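Local coordinates for enoyl-CoA hydratase/isomerase family protein (Ruegeria pomeroyi, PDB 3L3S) that belongs to the crotonase superfamily and probably acts as a hydro-lyase on coenzyme A thioesters in fatty acid metabolism, at residues Leu8-Val12 / Leu38-Arg44; Val155-Gly160 / Ala181-Ile185. All coordinates share one frame; numbering follows the deposited sequence.

Interactions 1 and 2 lie on opposite sides of the chain's centre, their own centres 26 Å apart and their nearest atoms about 15 Å apart, and they share no helix or strand. Interaction 1 joins edge strand 9-14 of the six-stranded sheet to helix 32-45; its leucine and alanine contacts are inward, while a salt bridge closes its more exposed side. Interaction 2 joins the loop after helix 150-155 to the end of helix 176-182 by apolar side chains packed against side chains and backbone, with no charged pair between the segments. Both are partly buried. Other subunits border 155-160 of interaction 2, but none touches the segments of interaction 1.

Interaction 1. Residues Leu8-Val12 / Leu38-Arg44; sequences LLGEV and LHDALRR
The carboxylate oxygen OE2 of E11 takes a hydrogen bond from NH2 of R44 at 2.7 Å, the short arm of a salt bridge. OE2 uses its syn lone pair and lies at the guanidinium edge, close to its plane. The second arm, R44 NH1 to E11 OE1, is weak at 3.4 Å, in keeping with a 37° tilt between the two flat groups. The bend in the arginine at chi3 (-69°) folds its guanidinium back along the helix, where NE makes a weak bond to the D40 carbonyl. A glutamine in place of E11 would probably leave the R44 charge without its mate and weaken its hold on the strand. Beside the ion pair, A41 CB touches E11 OE2 at 3.7 Å and L9 CD1 at 3.9 Å. That same L9 methyl also meets L38 CD2 at 3.9 Å, so one leucine branch bridges two helical residues one turn apart. Strand 9-12 and helix 38-44 run nearly parallel, 21° apart in direction, with axes 10.1 Å apart at closest approach. In this crotonase-superfamily fold, antiparallel strands 9-14 and 17-22 form a hairpin at the sheet edge; helix 32-45 packs back on it, A41 touching L20, while L38 reaches L96 of helix 84-101.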
ATOM      1  N   LEU B   8     -16.830  29.101 -11.520  1.00 33.59           N
ATOM      2  CA  LEU B   8     -15.885  30.230 -11.274  1.00 32.24           C
ATOM      3  C   LEU B   8     -14.491  29.723 -10.907  1.00 33.61           C
ATOM      4  O   LEU B   8     -14.288  29.105  -9.852  1.00 32.66           O
ATOM      5  CB  LEU B   8     -16.432  31.158 -10.180  1.00 34.69           C
ATOM      6  CG  LEU B   8     -15.658  32.424  -9.789  1.00 36.39           C
ATOM      7  CD1 LEU B   8     -15.671  33.453 -10.937  1.00 39.75           C
ATOM      8  CD2 LEU B   8     -16.270  33.005  -8.499  1.00 38.00           C
ATOM      9  N   LEU B   9     -13.531  30.049 -11.772  1.00 34.86           N
ATOM     10  CA  LEU B   9     -12.142  29.638 -11.615  1.00 34.75           C
ATOM     11  C   LEU B   9     -11.173  30.729 -12.042  1.00 35.87           C
ATOM     12  O   LEU B   9     -11.364  31.376 -13.074  1.00 38.09           O
ATOM     13  CB  LEU B   9     -11.875  28.416 -12.493  1.00 35.37           C
ATOM     14  CG  LEU B   9     -11.289  27.110 -11.962  1.00 36.80           C
ATOM     15  CD1 LEU B   9     -10.943  26.283 -13.180  1.00 36.65           C
ATOM     16  CD2 LEU B   9     -10.045  27.317 -11.127  1.00 36.46           C
ATOM     17  N   GLY B  10     -10.100  30.874 -11.275  1.00 35.26           N
ATOM     18  CA  GLY B  10      -9.072  31.849 -11.588  1.00 36.28           C
ATOM     19  C   GLY B  10      -7.875  31.125 -12.168  1.00 37.40           C
ATOM     20  O   GLY B  10      -7.433  30.119 -11.608  1.00 36.83           O
ATOM     21  N   GLU B  11      -7.384  31.606 -13.309  1.00 37.83           N
ATOM     22  CA  GLU B  11      -6.230  31.010 -13.987  1.00 38.92           C
ATOM     23  C   GLU B  11      -5.110  32.021 -14.212  1.00 40.78           C
ATOM     24  O   GLU B  11      -5.361  33.136 -14.689  1.00 40.98           O
ATOM     25  CB  GLU B  11      -6.640  30.439 -15.347  1.00 39.13           C
ATOM     26  CG  GLU B  11      -7.402  29.138 -15.300  1.00 40.90           C
ATOM     27  CD  GLU B  11      -7.949  28.729 -16.644  1.00 41.42           C
ATOM     28  OE1 GLU B  11      -7.166  28.618 -17.607  1.00 44.64           O
ATOM     29  OE2 GLU B  11      -9.171  28.517 -16.742  1.00 42.71           O
ATOM     30  N   VAL B  12      -3.887  31.637 -13.829  1.00 41.12           N
ATOM     31  CA  VAL B  12      -2.682  32.461 -14.013  1.00 41.75           C
ATOM     32  C   VAL B  12      -1.484  31.570 -14.336  1.00 41.95           C
ATOM     33  O   VAL B  12      -1.187  30.632 -13.593  1.00 41.32           O
ATOM     34  CB  VAL B  12      -2.312  33.374 -12.772  1.00 42.22           C
ATOM     35  CG1 VAL B  12      -3.138  34.647 -12.756  1.00 42.43           C
ATOM     36  CG2 VAL B  12      -2.477  32.633 -11.459  1.00 45.06           C
ATOM     37  N   LEU B  38     -13.454  23.343 -14.192  1.00 26.46           N
ATOM     38  CA  LEU B  38     -12.213  22.658 -13.832  1.00 26.74           C
ATOM     39  C   LEU B  38     -11.771  21.699 -14.913  1.00 26.15           C
ATOM     40  O   LEU B  38     -10.576  21.546 -15.142  1.00 27.57           O
ATOM     41  CB  LEU B  38     -12.350  21.912 -12.510  1.00 26.19           C
ATOM     42  CG  LEU B  38     -12.114  22.670 -11.201  1.00 28.59           C
ATOM     43  CD1 LEU B  38     -12.581  21.797 -10.044  1.00 27.23           C
ATOM     44  CD2 LEU B  38     -10.632  23.036 -11.043  1.00 28.33           C
ATOM     45  N   HIS B  39     -12.738  21.103 -15.611  1.00 25.11           N
ATOM     46  CA  HIS B  39     -12.437  20.160 -16.680  1.00 28.84           C
ATOM     47  C   HIS B  39     -11.994  20.878 -17.952  1.00 30.11           C
ATOM     48  O   HIS B  39     -11.086  20.409 -18.635  1.00 31.74           O
ATOM     49  CB  HIS B  39     -13.628  19.239 -16.945  1.00 30.14           C
ATOM     50  CG  HIS B  39     -13.254  17.864 -17.411  1.00 31.78           C
ATOM     51  ND1 HIS B  39     -14.175  16.844 -17.498  1.00 34.51           N
ATOM     52  CD2 HIS B  39     -12.086  17.352 -17.871  1.00 33.05           C
ATOM     53  CE1 HIS B  39     -13.594  15.769 -18.001  1.00 34.75           C
ATOM     54  NE2 HIS B  39     -12.326  16.051 -18.236  1.00 32.96           N
ATOM     55  N   ASP B  40     -12.593  22.039 -18.218  1.00 32.01           N
ATOM     56  CA  ASP B  40     -12.263  22.860 -19.379  1.00 33.28           C
ATOM     57  C   ASP B  40     -10.841  23.393 -19.258  1.00 32.51           C
ATOM     58  O   ASP B  40     -10.094  23.415 -20.235  1.00 32.79           O
ATOM     59  CB  ASP B  40     -13.241  24.034 -19.503  1.00 37.46           C
ATOM     60  CG  ASP B  40     -14.234  23.850 -20.633  1.00 42.22           C
ATOM     61  OD1 ASP B  40     -15.453  23.757 -20.350  1.00 44.64           O
ATOM     62  OD2 ASP B  40     -13.794  23.799 -21.807  1.00 45.33           O
ATOM     63  N   ALA B  41     -10.465  23.741 -18.028  1.00 31.68           N
ATOM     64  CA  ALA B  41      -9.139  24.265 -17.704  1.00 31.98           C
ATOM     65  C   ALA B  41      -8.061  23.187 -17.823  1.00 32.30           C
ATOM     66  O   ALA B  41      -6.911  23.478 -18.150  1.00 32.32           O
ATOM     67  CB  ALA B  41      -9.144  24.853 -16.294  1.00 32.29           C
ATOM     68  N   LEU B  42      -8.462  21.944 -17.572  1.00 33.17           N
ATOM     69  CA  LEU B  42      -7.583  20.786 -17.638  1.00 34.42           C
ATOM     70  C   LEU B  42      -7.391  20.292 -19.079  1.00 34.36           C
ATOM     71  O   LEU B  42      -6.281  19.912 -19.453  1.00 33.27           O
ATOM     72  CB  LEU B  42      -8.125  19.667 -16.742  1.00 35.19           C
ATOM     73  CG  LEU B  42      -7.327  18.368 -16.634  1.00 34.21           C
ATOM     74  CD1 LEU B  42      -5.993  18.616 -15.938  1.00 35.07           C
ATOM     75  CD2 LEU B  42      -8.150  17.353 -15.895  1.00 34.77           C
ATOM     76  N   ARG B  43      -8.468  20.306 -19.873  1.00 36.55           N
ATOM     77  CA  ARG B  43      -8.418  19.880 -21.282  1.00 38.85           C
ATOM     78  C   ARG B  43      -7.527  20.818 -22.084  1.00 38.65           C
ATOM     79  O   ARG B  43      -6.764  20.372 -22.945  1.00 40.36           O
ATOM     80  CB  ARG B  43      -9.811  19.846 -21.911  1.00 40.06           C
ATOM     81  CG  ARG B  43     -10.669  18.672 -21.480  1.00 46.61           C
ATOM     82  CD  ARG B  43     -11.978  18.652 -22.249  1.00 49.71           C
ATOM     83  NE  ARG B  43     -13.021  17.891 -21.561  1.00 52.22           N
ATOM     84  CZ  ARG B  43     -14.044  18.434 -20.905  1.00 54.11           C
ATOM     85  NH1 ARG B  43     -14.178  19.753 -20.828  1.00 54.90           N
ATOM     86  NH2 ARG B  43     -14.955  17.652 -20.338  1.00 54.07           N
ATOM     87  N   ARG B  44      -7.571  22.101 -21.721  1.00 38.12           N
ATOM     88  CA  ARG B  44      -6.774  23.139 -22.361  1.00 38.56           C
ATOM     89  C   ARG B  44      -5.328  23.087 -21.894  1.00 37.84           C
ATOM     90  O   ARG B  44      -4.421  23.326 -22.683  1.00 40.43           O
ATOM     91  CB  ARG B  44      -7.367  24.529 -22.090  1.00 39.60           C
ATOM     92  CG  ARG B  44      -8.704  24.789 -22.793  1.00 41.81           C
ATOM     93  CD  ARG B  44      -9.243  26.205 -22.562  1.00 41.93           C
ATOM     94  NE  ARG B  44      -9.681  26.445 -21.183  1.00 41.39           N
ATOM     95  CZ  ARG B  44      -9.184  27.387 -20.383  1.00 42.54           C
ATOM     96  NH1 ARG B  44      -8.218  28.205 -20.803  1.00 43.06           N
ATOM     97  NH2 ARG B  44      -9.643  27.499 -19.146  1.00 41.31           N
TER

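Interaction 2. Residues Val155-Gly160 / Ala181-Ile185; sequences VSRVIG and AAGLI
CG2 of I159 packs into the turn at the end of helix 176-182, meeting A182 CB at 3.8 Å and L184 CB at 3.9 Å. The same methyl lies 3.3 Å from A182 O and 3.7 Å from L184 N, so it covers backbone as well as side chains. Its placement follows from a chi1 of 60°, which sets CG2 anti to the carbonyl carbon and leaves CG1 in the crowded position. G183, the C-prime residue of a Schellman motif with phi 94°, lets the V158 carbonyl come close: a CB there would press on V158 O and on the carbonyl before it. The apolar packing thins away from the I159 methyl. V158 CG2 meets L184 CD1 at 4.0 Å as the two side chains cross, and V155 CG1 reaches that same leucine methyl at 4.3 Å. Inward, L184 rests on L120 and M123 of helix 118-124, and I159 on V164 and M167 of helix 161-170. The outer side is more exposed at G160, the N-cap of helix 161-170, whose N is 4.5 Å from A182 O. Trimer neighbours also border this loop: R157 NH2 bonds to the H223 carbonyl of the second subunit, while V158 packs on R162 of the third. Between the segments themselves, the carbonyl oxygens of V158 and G183 approach unfavourably as two acceptors, at a separation that is doubtful at this resolution. Cohesion here therefore rests on aliphatic packing against the Schellman turn that ends helix 176-182, rather than on polar pairing between its two sides.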
ATOM      1  N   VAL B 155      -9.246   8.340  -2.801  1.00 14.90           N
ATOM      2  CA  VAL B 155      -8.628   8.265  -1.466  1.00 15.84           C
ATOM      3  C   VAL B 155      -8.006   6.876  -1.205  1.00 16.31           C
ATOM      4  O   VAL B 155      -6.892   6.789  -0.685  1.00 15.26           O
ATOM      5  CB  VAL B 155      -9.635   8.650  -0.320  1.00 14.18           C
ATOM      6  CG1 VAL B 155      -8.971   8.577   1.047  1.00 13.33           C
ATOM      7  CG2 VAL B 155     -10.152  10.063  -0.517  1.00 16.12           C
ATOM      8  N   SER B 156      -8.702   5.814  -1.628  1.00 17.72           N
ATOM      9  CA  SER B 156      -8.228   4.433  -1.467  1.00 17.23           C
ATOM     10  C   SER B 156      -6.945   4.126  -2.231  1.00 16.94           C
ATOM     11  O   SER B 156      -6.305   3.107  -1.988  1.00 15.61           O
ATOM     12  CB  SER B 156      -9.298   3.435  -1.876  1.00 16.44           C
ATOM     13  OG  SER B 156      -9.632   3.599  -3.247  1.00 21.78           O
ATOM     14  N   ARG B 157      -6.588   5.009  -3.163  1.00 17.39           N
ATOM     15  CA  ARG B 157      -5.374   4.839  -3.938  1.00 18.24           C
ATOM     16  C   ARG B 157      -4.165   5.490  -3.291  1.00 19.43           C
ATOM     17  O   ARG B 157      -3.031   5.147  -3.631  1.00 22.12           O
ATOM     18  CB  ARG B 157      -5.565   5.331  -5.376  1.00 18.06           C
ATOM     19  CG  ARG B 157      -5.897   4.210  -6.385  1.00 18.52           C
ATOM     20  CD  ARG B 157      -7.199   3.496  -6.051  1.00 18.20           C
ATOM     21  NE  ARG B 157      -7.608   2.550  -7.082  1.00 22.92           N
ATOM     22  CZ  ARG B 157      -8.736   1.834  -7.061  1.00 22.28           C
ATOM     23  NH1 ARG B 157      -9.599   1.938  -6.053  1.00 20.04           N
ATOM     24  NH2 ARG B 157      -9.003   1.012  -8.066  1.00 19.76           N
ATOM     25  N   VAL B 158      -4.403   6.382  -2.323  1.00 18.75           N
ATOM     26  CA  VAL B 158      -3.313   7.089  -1.651  1.00 18.37           C
ATOM     27  C   VAL B 158      -3.055   6.750  -0.171  1.00 19.84           C
ATOM     28  O   VAL B 158      -2.087   7.239   0.410  1.00 21.98           O
ATOM     29  CB  VAL B 158      -3.388   8.643  -1.875  1.00 20.71           C
ATOM     30  CG1 VAL B 158      -3.343   8.982  -3.386  1.00 20.68           C
ATOM     31  CG2 VAL B 158      -4.620   9.257  -1.201  1.00 16.20           C
ATOM     32  N   ILE B 159      -3.953   5.997   0.461  1.00 19.79           N
ATOM     33  CA  ILE B 159      -3.765   5.572   1.862  1.00 20.78           C
ATOM     34  C   ILE B 159      -4.111   4.088   1.981  1.00 21.91           C
ATOM     35  O   ILE B 159      -4.779   3.542   1.108  1.00 24.17           O
ATOM     36  CB  ILE B 159      -4.573   6.428   2.924  1.00 21.67           C
ATOM     37  CG1 ILE B 159      -6.083   6.377   2.691  1.00 22.40           C
ATOM     38  CG2 ILE B 159      -4.104   7.860   2.929  1.00 19.68           C
ATOM     39  CD1 ILE B 159      -6.895   7.136   3.734  1.00 24.15           C
ATOM     40  N   GLY B 160      -3.684   3.455   3.076  1.00 25.46           N
ATOM     41  CA  GLY B 160      -3.922   2.031   3.307  1.00 25.04           C
ATOM     42  C   GLY B 160      -5.378   1.626   3.470  1.00 26.43           C
ATOM     43  O   GLY B 160      -6.222   2.479   3.752  1.00 26.24           O
ATOM     44  N   ALA B 181       1.280  10.788   8.020  1.00 22.62           N
ATOM     45  CA  ALA B 181       1.622   9.415   8.363  1.00 24.53           C
ATOM     46  C   ALA B 181       0.886   8.373   7.504  1.00 24.60           C
ATOM     47  O   ALA B 181       1.411   7.282   7.255  1.00 24.75           O
ATOM     48  CB  ALA B 181       1.355   9.172   9.855  1.00 22.51           C
ATOM     49  N   ALA B 182      -0.287   8.746   6.997  1.00 23.49           N
ATOM     50  CA  ALA B 182      -1.097   7.845   6.181  1.00 24.59           C
ATOM     51  C   ALA B 182      -0.768   7.895   4.686  1.00 24.90           C
ATOM     52  O   ALA B 182      -1.081   6.961   3.950  1.00 24.02           O
ATOM     53  CB  ALA B 182      -2.581   8.125   6.405  1.00 22.35           C
ATOM     54  N   GLY B 183      -0.151   8.992   4.254  1.00 24.81           N
ATOM     55  CA  GLY B 183       0.193   9.172   2.857  1.00 25.69           C
ATOM     56  C   GLY B 183      -0.862   9.933   2.084  1.00 26.00           C
ATOM     57  O   GLY B 183      -0.935   9.824   0.866  1.00 29.85           O
ATOM     58  N   LEU B 184      -1.686  10.697   2.797  1.00 26.52           N
ATOM     59  CA  LEU B 184      -2.752  11.496   2.190  1.00 25.92           C
ATOM     60  C   LEU B 184      -2.149  12.783   1.630  1.00 26.08           C
ATOM     61  O   LEU B 184      -2.620  13.303   0.622  1.00 26.68           O
ATOM     62  CB  LEU B 184      -3.847  11.761   3.225  1.00 24.08           C
ATOM     63  CG  LEU B 184      -5.238  12.321   2.920  1.00 24.36           C
ATOM     64  CD1 LEU B 184      -5.925  11.569   1.762  1.00 22.65           C
ATOM     65  CD2 LEU B 184      -6.074  12.225   4.188  1.00 20.70           C
ATOM     66  N   ILE B 185      -1.101  13.273   2.297  1.00 25.12           N
ATOM     67  CA  ILE B 185      -0.352  14.455   1.865  1.00 25.32           C
ATOM     68  C   ILE B 185       1.135  14.081   1.842  1.00 25.77           C
ATOM     69  O   ILE B 185       1.524  13.074   2.439  1.00 24.72           O
ATOM     70  CB  ILE B 185      -0.602  15.709   2.766  1.00 26.19           C
ATOM     71  CG1 ILE B 185      -0.432  15.359   4.249  1.00 26.00           C
ATOM     72  CG2 ILE B 185      -1.968  16.318   2.444  1.00 26.28           C
ATOM     73  CD1 ILE B 185      -0.466  16.518   5.215  1.00 28.27           C
TER